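Local coordinates for 4-alpha-glucanotransferase (PDB 5B68), which is a bacterial amylomaltase, an enzyme whose catalytic domain is built as a TIM barrel and whose chain also carries an N-terminal beta-sandwich domain, at residues Ile161-Ala169 / Leu521-Thr529; Ala213-His222 / Gly378-Ala388. All coordinates share one frame; numbering follows the deposited sequence.

Contact 1. Residues Ile161-Ala169 / Leu521-Thr529; sequences ITPARLSTA and LAQRGIMGT
The R165 guanidinium lies flat over G525 CA, and A169 CB sits over a face too, 3.6 Å above the plane and toward its rim. At its edge, near its plane, are the carbonyl oxygens of A522 and Q523, in the last turn of helix 515-523; A522 O already accepts from G525 N. R165 NH2 gives A522 O only a weak, bent hydrogen bond, while NH1 makes a salt bridge to D170. The helix closes in a Schellman motif at G525, just before strand 528-531 of the TIM barrel; the facing segment, 161-169, leads from the last strand of the beta sandwich into helix 167-174. Glycine suits the turn: it accommodates the positive phi (74°), and with no side chain it lets A169 CB approach G525 CA to 3.5 Å.

The R524 guanidinium is met across this contact at its edge, by two oxygens. NH1 donates to T162 OG1 (2.9 Å), which lies in the guanidinium plane, and to P163 O (2.8 Å), approaching that carbonyl from above its plane. A bend at chi2 (-96°) turns the R524 chain back across segment 161-169, although its CB points away. Water 1 also joins R524 NH2 to T162 OG1. With its direct bonds, the long arginine ties the loop before barrel strand 528-531 to the end of sandwich strand 153-162. L166 N bonds R524 O at 2.9 Å, nearly straight at 177°. Leucine suits position 166, where its side chain is enclosed: CD1 packs on I526 CG1 at 3.8 Å, and the side chain also touches V505 of strand 504-507. T168 OG1, which bonds A503 O, also accepts from water 2, and the same water donates to G525 O at 2.9 Å.

Contact 2. Residues Ala213-His222 / Gly378-Ala388; sequences ADFLLINPMH and GMSIGIMADLA
Strands 215-218 and 382-387 are parallel neighbours in the TIM barrel, joined by a long, mainly helical beta-alpha-beta connection; their axes approach to 4.4 Å at 25°. The strand bonds alternate: G382 O receives L216 N, L216 O receives M384 N at 2.9 Å, and M384 O receives I218 N. Just before the strand pairing, D214 O accepts from both I381 N and G382 N. The carboxylate of D214 adds a bond from S380 N to OD1 (3.0 Å), while its OD2 forms a salt bridge with R177; aspartate thus holds the neighbouring loop and strand 177-182 at once.

F215, L217 and M384 share one face of the sheet. A bend at chi3 (-62°) turns the M384 methyl over the F215 ring, CE lying 4.2 Å from the ring centroid, a CH-pi contact with the sulfur obliquely placed in a Met-aromatic pair. M384 CG meets L217 CD1 at 3.6 Å. On the other face L216 and I383 pack together; L216 also touches L201 of helix 198-209, so an apolar side chain suits this helix-facing side of the sheet.

After the I218 N bond, water-mediated links take over: water 3 bridges I218 O and D386 OD2, which also bonds Y235, water 4 N219 O and D386 N, and water 5 M221 N and D386 O. Past P220, whose ring lies alongside D386, direct bonding resumes where A388 N donates to H222 NE2 at 3.2 Å, in the plane of the imidazole.

How the contacts relate
Both contacts reach the same parallel barrel sheet, but only contact 2 pairs two of its strands; along the chain it lies inside the loop that contact 1 closes. Their centres are 18 Å apart and their nearest atoms about 6 Å, without touching. Contact 1 joins the passage from the sandwich into helix 167-174 to the turn that leads into barrel strand 528-531. Helix 167-174 connects the two: it begins in contact 1, its Y172 bonds S380 of contact 2, and it leads to strand 177-182, which flanks strand 215-218. TIM-barrel active sites lie at the strands' C-terminal ends; there the A388 side chain is about 5 Å from a bound BTB molecule, probably from the crystallisation liquor.

Contact 1. Residues Ile161-Ala169 / Leu521-Thr529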
ATOM      1  N   ILE A 161      -4.990 -20.928  -5.289  1.00 18.34           N
ATOM      2  CA  ILE A 161      -4.427 -21.737  -4.227  1.00 17.64           C
ATOM      3  C   ILE A 161      -3.248 -20.965  -3.557  1.00 19.22           C
ATOM      4  O   ILE A 161      -2.291 -20.507  -4.224  1.00 17.16           O
ATOM      5  CB  ILE A 161      -3.938 -23.063  -4.812  1.00 20.01           C
ATOM      6  CG1 ILE A 161      -5.089 -23.824  -5.537  1.00 18.72           C
ATOM      7  CG2 ILE A 161      -3.329 -23.911  -3.732  1.00 18.85           C
ATOM      8  CD1 ILE A 161      -6.287 -24.164  -4.642  1.00 19.54           C
ATOM      9  N   THR A 162      -3.357 -20.789  -2.252  1.00 18.01           N
ATOM     10  CA  THR A 162      -2.546 -19.817  -1.555  1.00 19.02           C
ATOM     11  C   THR A 162      -1.690 -20.525  -0.504  1.00 18.72           C
ATOM     12  O   THR A 162      -2.010 -21.625  -0.055  1.00 19.03           O
ATOM     13  CB  THR A 162      -3.403 -18.763  -0.912  1.00 17.24           C
ATOM     14  OG1 THR A 162      -4.112 -19.309   0.193  1.00 19.23           O
ATOM     15  CG2 THR A 162      -4.363 -18.070  -1.897  1.00 17.15           C
ATOM     16  N   PRO A 163      -0.514 -19.953  -0.204  1.00 19.44           N
ATOM     17  CA  PRO A 163       0.370 -20.661   0.744  1.00 19.31           C
ATOM     18  C   PRO A 163      -0.040 -20.533   2.199  1.00 19.10           C
ATOM     19  O   PRO A 163      -0.508 -19.475   2.648  1.00 18.80           O
ATOM     20  CB  PRO A 163       1.743 -20.035   0.469  1.00 20.40           C
ATOM     21  CG  PRO A 163       1.390 -18.640   0.082  1.00 19.85           C
ATOM     22  CD  PRO A 163       0.152 -18.761  -0.767  1.00 19.75           C
ATOM     23  N   ALA A 164       0.185 -21.598   2.965  1.00 19.93           N
ATOM     24  CA  ALA A 164      -0.073 -21.547   4.382  1.00 20.31           C
ATOM     25  C   ALA A 164       0.774 -20.449   5.131  1.00 20.22           C
ATOM     26  O   ALA A 164       0.265 -19.796   5.999  1.00 22.93           O
ATOM     27  CB  ALA A 164       0.141 -22.942   5.003  1.00 23.08           C
ATOM     28  N   ARG A 165       2.051 -20.282   4.740  1.00 19.60           N
ATOM     29  CA  ARG A 165       2.959 -19.387   5.427  1.00 20.90           C
ATOM     30  C   ARG A 165       4.071 -18.907   4.492  1.00 20.86           C
ATOM     31  O   ARG A 165       4.663 -19.671   3.722  1.00 22.95           O
ATOM     32  CB  ARG A 165       3.561 -20.116   6.609  1.00 24.18           C
ATOM     33  CG  ARG A 165       4.315 -19.211   7.614  1.00 26.03           C
ATOM     34  CD  ARG A 165       4.950 -20.057   8.729  1.00 29.54           C
ATOM     35  NE  ARG A 165       5.828 -19.255   9.618  1.00 26.42           N
ATOM     36  CZ  ARG A 165       5.414 -18.393  10.536  1.00 25.80           C
ATOM     37  NH1 ARG A 165       6.329 -17.808  11.307  1.00 29.02           N
ATOM     38  NH2 ARG A 165       4.108 -18.115  10.752  1.00 27.17           N
ATOM     39  N   LEU A 166       4.326 -17.615   4.545  1.00 19.94           N
ATOM     40  CA  LEU A 166       5.433 -16.981   3.839  1.00 20.27           C
ATOM     41  C   LEU A 166       6.783 -17.530   4.378  1.00 21.30           C
ATOM     42  O   LEU A 166       6.994 -17.493   5.590  1.00 21.31           O
ATOM     43  CB  LEU A 166       5.381 -15.466   4.102  1.00 19.27           C
ATOM     44  CG  LEU A 166       4.282 -14.776   3.373  1.00 18.98           C
ATOM     45  CD1 LEU A 166       3.977 -13.445   3.975  1.00 19.15           C
ATOM     46  CD2 LEU A 166       4.647 -14.640   1.896  1.00 19.55           C
ATOM     47  N   SER A 167       7.620 -18.037   3.498  1.00 21.51           N
ATOM     48  CA  SER A 167       8.968 -18.559   3.867  1.00 24.00           C
ATOM     49  C   SER A 167       9.872 -17.511   4.511  1.00 23.69           C
ATOM     50  O   SER A 167      10.687 -17.870   5.401  1.00 20.61           O
ATOM     51  CB  SER A 167       9.627 -19.179   2.650  1.00 25.06           C
ATOM     52  OG  SER A 167       8.780 -20.129   2.113  1.00 22.69           O
ATOM     53  N   THR A 168       9.714 -16.220   4.161  1.00 21.23           N
ATOM     54  CA  THR A 168      10.558 -15.191   4.768  1.00 20.40           C
ATOM     55  C   THR A 168      10.309 -15.039   6.291  1.00 21.68           C
ATOM     56  O   THR A 168      11.167 -14.505   7.023  1.00 23.26           O
ATOM     57  CB  THR A 168      10.320 -13.803   4.124  1.00 22.36           C
ATOM     58  OG1 THR A 168       8.916 -13.574   4.004  1.00 20.43           O
ATOM     59  CG2 THR A 168      11.042 -13.675   2.725  1.00 22.88           C
ATOM     60  N   ALA A 169       9.114 -15.395   6.760  1.00 19.68           N
ATOM     61  CA  ALA A 169       8.739 -15.211   8.178  1.00 22.56           C
ATOM     62  C   ALA A 169       9.737 -15.970   9.089  1.00 24.21           C
ATOM     63  O   ALA A 169      10.409 -15.360   9.939  1.00 23.61           O
ATOM     64  CB  ALA A 169       7.271 -15.623   8.414  1.00 21.79           C
ATOM     65  N   LEU A 521      -3.339 -13.077  10.098  1.00 19.58           N
ATOM     66  CA  LEU A 521      -2.101 -12.457   9.561  1.00 17.84           C
ATOM     67  C   LEU A 521      -0.870 -13.215  10.028  1.00 17.49           C
ATOM     68  O   LEU A 521      -0.045 -13.664   9.233  1.00 18.78           O
ATOM     69  CB  LEU A 521      -2.019 -10.993   9.894  1.00 19.54           C
ATOM     70  CG  LEU A 521      -3.096 -10.085   9.257  1.00 20.55           C
ATOM     71  CD1 LEU A 521      -3.046  -8.724   9.894  1.00 20.90           C
ATOM     72  CD2 LEU A 521      -2.981 -10.038   7.737  1.00 22.28           C
ATOM     73  N   ALA A 522      -0.782 -13.456  11.324  1.00 19.42           N
ATOM     74  CA  ALA A 522       0.409 -14.054  11.918  1.00 20.80           C
ATOM     75  C   ALA A 522       0.614 -15.442  11.418  1.00 19.65           C
ATOM     76  O   ALA A 522       1.723 -15.867  11.166  1.00 20.52           O
ATOM     77  CB  ALA A 522       0.253 -14.169  13.430  1.00 21.51           C
ATOM     78  N   GLN A 523      -0.477 -16.167  11.276  1.00 20.59           N
ATOM     79  CA  GLN A 523      -0.332 -17.539  10.773  1.00 20.87           C
ATOM     80  C   GLN A 523       0.263 -17.634   9.390  1.00 22.66           C
ATOM     81  O   GLN A 523       1.027 -18.572   9.073  1.00 22.17           O
ATOM     82  CB  GLN A 523      -1.670 -18.256  10.779  1.00 26.81           C
ATOM     83  CG  GLN A 523      -2.100 -18.633  12.183  1.00 31.70           C
ATOM     84  CD  GLN A 523      -3.528 -19.158  12.237  1.00 40.40           C
ATOM     85  OE1 GLN A 523      -4.165 -19.329  11.204  1.00 41.67           O
ATOM     86  NE2 GLN A 523      -4.045 -19.393  13.461  1.00 44.10           N
ATOM     87  N   ARG A 524      -0.011 -16.635   8.597  1.00 19.30           N
ATOM     88  CA  ARG A 524       0.600 -16.577   7.246  1.00 21.06           C
ATOM     89  C   ARG A 524       1.996 -16.085   7.180  1.00 18.58           C
ATOM     90  O   ARG A 524       2.563 -15.937   6.070  1.00 19.66           O
ATOM     91  CB  ARG A 524      -0.254 -15.642   6.367  1.00 23.65           C
ATOM     92  CG  ARG A 524      -1.656 -16.104   6.212  1.00 28.00           C
ATOM     93  CD  ARG A 524      -1.835 -16.893   4.939  1.00 31.27           C
ATOM     94  NE  ARG A 524      -3.246 -17.062   4.702  1.00 30.09           N
ATOM     95  CZ  ARG A 524      -3.780 -17.725   3.676  1.00 30.03           C
ATOM     96  NH1 ARG A 524      -3.060 -18.332   2.705  1.00 21.55           N
ATOM     97  NH2 ARG A 524      -5.116 -17.758   3.602  1.00 34.61           N
ATOM     98  N   GLY A 525       2.582 -15.717   8.339  1.00 18.41           N
ATOM     99  CA  GLY A 525       3.841 -15.078   8.355  1.00 18.41           C
ATOM    100  C   GLY A 525       3.909 -13.629   7.936  1.00 19.62           C
ATOM    101  O   GLY A 525       4.990 -13.166   7.553  1.00 19.36           O
ATOM    102  N   ILE A 526       2.770 -12.921   8.054  1.00 18.22           N
ATOM    103  CA  ILE A 526       2.725 -11.518   7.806  1.00 19.90           C
ATOM    104  C   ILE A 526       3.123 -10.793   9.096  1.00 20.86           C
ATOM    105  O   ILE A 526       2.508 -11.030  10.166  1.00 22.50           O
ATOM    106  CB  ILE A 526       1.355 -11.112   7.299  1.00 17.68           C
ATOM    107  CG1 ILE A 526       1.124 -11.773   5.905  1.00 16.66           C
ATOM    108  CG2 ILE A 526       1.225  -9.599   7.220  1.00 18.81           C
ATOM    109  CD1 ILE A 526      -0.324 -11.655   5.368  1.00 17.21           C
ATOM    110  N   MET A 527       4.086  -9.886   8.975  1.00 18.46           N
ATOM    111  CA  MET A 527       4.633  -9.169  10.125  1.00 18.69           C
ATOM    112  C   MET A 527       3.817  -8.012  10.476  1.00 20.92           C
ATOM    113  O   MET A 527       3.188  -7.374   9.607  1.00 19.73           O
ATOM    114  CB  MET A 527       6.051  -8.760   9.809  1.00 19.93           C
ATOM    115  CG  MET A 527       6.968  -9.938   9.575  1.00 21.48           C
ATOM    116  SD  MET A 527       8.683  -9.396   9.350  1.00 24.13           S
ATOM    117  CE  MET A 527       9.402 -10.861   8.607  1.00 22.59           C
ATOM    118  N   GLY A 528       3.756  -7.717  11.779  1.00 19.95           N
ATOM    119  CA  GLY A 528       3.204  -6.484  12.285  1.00 20.54           C
ATOM    120  C   GLY A 528       4.153  -5.305  12.234  1.00 19.59           C
ATOM    121  O   GLY A 528       5.263  -5.421  11.724  1.00 19.79           O
ATOM    122  N   THR A 529       3.717  -4.171  12.781  1.00 20.90           N
ATOM    123  CA  THR A 529       4.549  -2.978  12.901  1.00 23.94           C
ATOM    124  C   THR A 529       4.482  -2.482  14.356  1.00 25.14           C
ATOM    125  O   THR A 529       3.393  -2.234  14.864  1.00 25.93           O
ATOM    126  CB  THR A 529       4.067  -1.839  11.966  1.00 25.16           C
ATOM    127  OG1 THR A 529       2.664  -1.604  12.187  1.00 33.49           O
ATOM    128  CG2 THR A 529       4.233  -2.235  10.558  1.00 20.39           C
TER
HETATM  129  O   HOH W   1      -6.507 -18.335   1.380  1.00 20.71           O
HETATM  130  O   HOH W   2       7.046 -12.000   5.795  1.00 18.42           O

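Contact 2. Residues Ala213-His222 / Gly378-Ala388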
ATOM      1  N   ALA A 213      22.581  -2.618   6.370  1.00 20.97           N
ATOM      2  CA  ALA A 213      21.178  -2.662   6.054  1.00 19.24           C
ATOM      3  C   ALA A 213      20.883  -3.798   5.094  1.00 17.93           C
ATOM      4  O   ALA A 213      21.588  -3.934   4.095  1.00 19.60           O
ATOM      5  CB  ALA A 213      20.764  -1.328   5.433  1.00 20.03           C
ATOM      6  N   ASP A 214      19.812  -4.553   5.353  1.00 16.80           N
ATOM      7  CA  ASP A 214      19.358  -5.632   4.456  1.00 17.51           C
ATOM      8  C   ASP A 214      18.122  -5.246   3.597  1.00 18.68           C
ATOM      9  O   ASP A 214      17.800  -6.000   2.642  1.00 18.93           O
ATOM     10  CB  ASP A 214      19.099  -6.918   5.221  1.00 19.95           C
ATOM     11  CG  ASP A 214      20.361  -7.786   5.326  1.00 22.72           C
ATOM     12  OD1 ASP A 214      21.015  -7.951   4.284  1.00 20.66           O
ATOM     13  OD2 ASP A 214      20.729  -8.204   6.464  1.00 21.53           O
ATOM     14  N   PHE A 215      17.511  -4.108   3.884  1.00 19.09           N
ATOM     15  CA  PHE A 215      16.467  -3.596   3.033  1.00 16.95           C
ATOM     16  C   PHE A 215      16.450  -2.084   3.036  1.00 19.25           C
ATOM     17  O   PHE A 215      16.956  -1.473   3.938  1.00 17.94           O
ATOM     18  CB  PHE A 215      15.110  -4.153   3.443  1.00 16.92           C
ATOM     19  CG  PHE A 215      14.671  -3.749   4.803  1.00 16.97           C
ATOM     20  CD1 PHE A 215      13.965  -2.596   4.984  1.00 18.58           C
ATOM     21  CD2 PHE A 215      14.932  -4.535   5.891  1.00 18.01           C
ATOM     22  CE1 PHE A 215      13.552  -2.214   6.226  1.00 19.77           C
ATOM     23  CE2 PHE A 215      14.518  -4.160   7.139  1.00 17.86           C
ATOM     24  CZ  PHE A 215      13.826  -3.007   7.308  1.00 18.22           C
ATOM     25  N   LEU A 216      15.862  -1.516   1.996  1.00 17.88           N
ATOM     26  CA  LEU A 216      15.571  -0.107   1.939  1.00 17.59           C
ATOM     27  C   LEU A 216      14.059   0.054   1.679  1.00 19.90           C
ATOM     28  O   LEU A 216      13.568  -0.201   0.589  1.00 17.43           O
ATOM     29  CB  LEU A 216      16.368   0.579   0.835  1.00 19.54           C
ATOM     30  CG  LEU A 216      16.121   2.056   0.698  1.00 18.71           C
ATOM     31  CD1 LEU A 216      16.643   2.824   1.907  1.00 19.57           C
ATOM     32  CD2 LEU A 216      16.765   2.526  -0.579  1.00 20.23           C
ATOM     33  N   LEU A 217      13.352   0.417   2.739  1.00 17.22           N
ATOM     34  CA  LEU A 217      11.889   0.652   2.679  1.00 17.82           C
ATOM     35  C   LEU A 217      11.698   2.031   2.184  1.00 18.11           C
ATOM     36  O   LEU A 217      12.279   2.993   2.722  1.00 17.18           O
ATOM     37  CB  LEU A 217      11.249   0.457   4.067  1.00 17.95           C
ATOM     38  CG  LEU A 217       9.833   0.886   4.344  1.00 18.63           C
ATOM     39  CD1 LEU A 217       8.862   0.116   3.439  1.00 17.43           C
ATOM     40  CD2 LEU A 217       9.392   0.608   5.753  1.00 18.67           C
ATOM     41  N   ILE A 218      10.820   2.169   1.207  1.00 19.30           N
ATOM     42  CA  ILE A 218      10.485   3.428   0.624  1.00 17.78           C
ATOM     43  C   ILE A 218       8.978   3.742   0.637  1.00 19.70           C
ATOM     44  O   ILE A 218       8.128   2.940   1.029  1.00 19.13           O
ATOM     45  CB  ILE A 218      11.084   3.591  -0.790  1.00 18.51           C
ATOM     46  CG1 ILE A 218      10.492   2.529  -1.746  1.00 19.96           C
ATOM     47  CG2 ILE A 218      12.605   3.493  -0.726  1.00 19.99           C
ATOM     48  CD1 ILE A 218      10.840   2.726  -3.185  1.00 21.69           C
ATOM     49  N   ASN A 219       8.675   4.979   0.300  1.00 17.39           N
ATOM     50  CA  ASN A 219       7.297   5.394   0.070  1.00 18.19           C
ATOM     51  C   ASN A 219       6.698   4.686  -1.118  1.00 17.34           C
ATOM     52  O   ASN A 219       7.420   4.209  -1.974  1.00 18.52           O
ATOM     53  CB  ASN A 219       7.219   6.907  -0.188  1.00 18.99           C
ATOM     54  CG  ASN A 219       8.139   7.339  -1.325  1.00 20.64           C
ATOM     55  OD1 ASN A 219       7.720   7.543  -2.512  1.00 24.01           O
ATOM     56  ND2 ASN A 219       9.379   7.439  -1.032  1.00 17.39           N
ATOM     57  N   PRO A 220       5.330   4.692  -1.196  1.00 18.42           N
ATOM     58  CA  PRO A 220       4.680   4.186  -2.383  1.00 18.99           C
ATOM     59  C   PRO A 220       5.189   4.948  -3.604  1.00 19.64           C
ATOM     60  O   PRO A 220       5.452   6.173  -3.547  1.00 18.90           O
ATOM     61  CB  PRO A 220       3.176   4.508  -2.126  1.00 17.73           C
ATOM     62  CG  PRO A 220       3.024   4.633  -0.628  1.00 20.19           C
ATOM     63  CD  PRO A 220       4.359   5.168  -0.196  1.00 19.75           C
ATOM     64  N   MET A 221       5.285   4.225  -4.697  1.00 17.57           N
ATOM     65  CA  MET A 221       5.782   4.787  -5.967  1.00 18.95           C
ATOM     66  C   MET A 221       4.758   4.710  -7.130  1.00 20.73           C
ATOM     67  O   MET A 221       5.107   4.733  -8.333  1.00 21.85           O
ATOM     68  CB  MET A 221       7.005   3.989  -6.351  1.00 18.76           C
ATOM     69  CG  MET A 221       8.092   3.924  -5.264  1.00 24.50           C
ATOM     70  SD  MET A 221       8.932   5.515  -5.154  1.00 26.56           S
ATOM     71  CE  MET A 221      10.035   5.311  -6.551  1.00 29.76           C
ATOM     72  N   HIS A 222       3.507   4.584  -6.738  1.00 19.38           N
ATOM     73  CA  HIS A 222       2.409   4.428  -7.671  1.00 19.99           C
ATOM     74  C   HIS A 222       2.222   5.702  -8.521  1.00 20.22           C
ATOM     75  O   HIS A 222       2.413   6.835  -8.070  1.00 18.66           O
ATOM     76  CB  HIS A 222       1.087   4.203  -6.962  1.00 19.43           C
ATOM     77  CG  HIS A 222       1.082   3.209  -5.855  1.00 17.88           C
ATOM     78  ND1 HIS A 222       1.371   1.884  -6.062  1.00 18.93           N
ATOM     79  CD2 HIS A 222       0.734   3.326  -4.546  1.00 19.23           C
ATOM     80  CE1 HIS A 222       1.221   1.229  -4.920  1.00 19.50           C
ATOM     81  NE2 HIS A 222       0.897   2.093  -3.981  1.00 21.59           N
ATOM     82  N   GLY A 378      24.771  -6.538  -1.319  1.00 23.20           N
ATOM     83  CA  GLY A 378      24.660  -7.445  -0.180  1.00 23.82           C
ATOM     84  C   GLY A 378      23.328  -7.517   0.529  1.00 25.36           C
ATOM     85  O   GLY A 378      23.172  -8.269   1.505  1.00 23.72           O
ATOM     86  N   MET A 379      22.342  -6.734   0.111  1.00 22.87           N
ATOM     87  CA  MET A 379      21.058  -6.802   0.791  1.00 21.36           C
ATOM     88  C   MET A 379      20.361  -8.145   0.567  1.00 20.54           C
ATOM     89  O   MET A 379      20.206  -8.583  -0.550  1.00 20.89           O
ATOM     90  CB  MET A 379      20.140  -5.681   0.318  1.00 20.70           C
ATOM     91  CG  MET A 379      20.578  -4.290   0.701  1.00 19.65           C
ATOM     92  SD  MET A 379      19.234  -3.107   0.607  1.00 22.42           S
ATOM     93  CE  MET A 379      19.831  -1.821   1.693  1.00 19.54           C
ATOM     94  N   SER A 380      19.935  -8.768   1.656  1.00 19.99           N
ATOM     95  CA  SER A 380      19.136  -9.982   1.627  1.00 20.26           C
ATOM     96  C   SER A 380      17.721  -9.791   1.072  1.00 21.54           C
ATOM     97  O   SER A 380      17.161 -10.681   0.456  1.00 20.53           O
ATOM     98  CB  SER A 380      19.128 -10.681   2.983  1.00 22.68           C
ATOM     99  OG  SER A 380      18.273 -10.053   3.886  1.00 23.94           O
ATOM    100  N   ILE A 381      17.140  -8.644   1.382  1.00 20.52           N
ATOM    101  CA  ILE A 381      15.815  -8.293   0.911  1.00 19.90           C
ATOM    102  C   ILE A 381      15.841  -7.322  -0.262  1.00 19.99           C
ATOM    103  O   ILE A 381      15.283  -7.601  -1.285  1.00 19.77           O
ATOM    104  CB  ILE A 381      15.001  -7.686   2.065  1.00 20.42           C
ATOM    105  CG1 ILE A 381      14.765  -8.746   3.122  1.00 21.00           C
ATOM    106  CG2 ILE A 381      13.685  -7.114   1.597  1.00 20.84           C
ATOM    107  CD1 ILE A 381      14.478  -8.181   4.482  1.00 20.92           C
ATOM    108  N   GLY A 382      16.564  -6.225  -0.126  1.00 20.84           N
ATOM    109  CA  GLY A 382      16.538  -5.209  -1.157  1.00 18.11           C
ATOM    110  C   GLY A 382      15.516  -4.116  -0.927  1.00 17.92           C
ATOM    111  O   GLY A 382      15.258  -3.730   0.178  1.00 17.36           O
ATOM    112  N   ILE A 383      14.992  -3.570  -2.006  1.00 17.35           N
ATOM    113  CA  ILE A 383      13.960  -2.576  -1.891  1.00 18.21           C
ATOM    114  C   ILE A 383      12.730  -3.220  -1.279  1.00 20.95           C
ATOM    115  O   ILE A 383      12.331  -4.287  -1.690  1.00 19.55           O
ATOM    116  CB  ILE A 383      13.583  -2.001  -3.264  1.00 19.69           C
ATOM    117  CG1 ILE A 383      14.832  -1.505  -3.998  1.00 22.00           C
ATOM    118  CG2 ILE A 383      12.555  -0.898  -3.103  1.00 19.11           C
ATOM    119  CD1 ILE A 383      15.729  -0.653  -3.153  1.00 26.86           C
ATOM    120  N   MET A 384      12.133  -2.530  -0.326  1.00 17.88           N
ATOM    121  CA  MET A 384      10.849  -2.922   0.197  1.00 18.29           C
ATOM    122  C   MET A 384       9.871  -1.822  -0.201  1.00 17.75           C
ATOM    123  O   MET A 384       9.989  -0.694   0.170  1.00 16.29           O
ATOM    124  CB  MET A 384      10.940  -3.142   1.711  1.00 21.07           C
ATOM    125  CG  MET A 384       9.636  -3.310   2.447  1.00 22.31           C
ATOM    126  SD  MET A 384       9.909  -3.472   4.224  1.00 27.11           S
ATOM    127  CE  MET A 384      10.879  -4.971   4.178  1.00 23.03           C
ATOM    128  N   ALA A 385       8.905  -2.204  -1.007  1.00 17.88           N
ATOM    129  CA  ALA A 385       7.893  -1.315  -1.492  1.00 19.07           C
ATOM    130  C   ALA A 385       6.773  -1.100  -0.459  1.00 19.89           C
ATOM    131  O   ALA A 385       6.612  -1.874   0.514  1.00 20.53           O
ATOM    132  CB  ALA A 385       7.366  -1.906  -2.820  1.00 19.55           C
ATOM    133  N   ASP A 386       6.041  -0.010  -0.613  1.00 19.43           N
ATOM    134  CA  ASP A 386       4.903   0.331   0.251  1.00 20.34           C
ATOM    135  C   ASP A 386       3.657   0.436  -0.641  1.00 20.31           C
ATOM    136  O   ASP A 386       3.713   1.101  -1.655  1.00 18.43           O
ATOM    137  CB  ASP A 386       5.168   1.669   0.960  1.00 20.18           C
ATOM    138  CG  ASP A 386       4.162   2.023   2.059  1.00 26.79           C
ATOM    139  OD1 ASP A 386       3.053   1.483   2.186  1.00 31.94           O
ATOM    140  OD2 ASP A 386       4.436   2.965   2.773  1.00 32.54           O
ATOM    141  N   LEU A 387       2.557  -0.180  -0.213  1.00 20.61           N
ATOM    142  CA  LEU A 387       1.268  -0.217  -0.981  1.00 21.23           C
ATOM    143  C   LEU A 387       0.307   0.694  -0.297  1.00 20.62           C
ATOM    144  O   LEU A 387      -0.097   0.445   0.840  1.00 19.72           O
ATOM    145  CB  LEU A 387       0.738  -1.630  -1.000  1.00 21.16           C
ATOM    146  CG  LEU A 387      -0.620  -1.915  -1.697  1.00 21.19           C
ATOM    147  CD1 LEU A 387      -0.596  -1.463  -3.159  1.00 20.65           C
ATOM    148  CD2 LEU A 387      -0.931  -3.388  -1.522  1.00 23.38           C
ATOM    149  N   ALA A 388      -0.071   1.785  -0.963  1.00 18.53           N
ATOM    150  CA  ALA A 388      -1.085   2.638  -0.494  1.00 20.90           C
ATOM    151  C   ALA A 388      -2.437   1.853  -0.345  1.00 19.95           C
ATOM    152  O   ALA A 388      -2.616   0.817  -1.003  1.00 19.82           O
ATOM    153  CB  ALA A 388      -1.210   3.778  -1.501  1.00 19.98           C
TER
HETATM  154  O   HOH W   3       6.950   3.358   3.525  1.00 25.75           O
HETATM  155  O   HOH W   4       7.228   1.549  -2.976  1.00 17.55           O
HETATM  156  O   HOH W   5       4.699   1.390  -4.306  1.00 18.45           O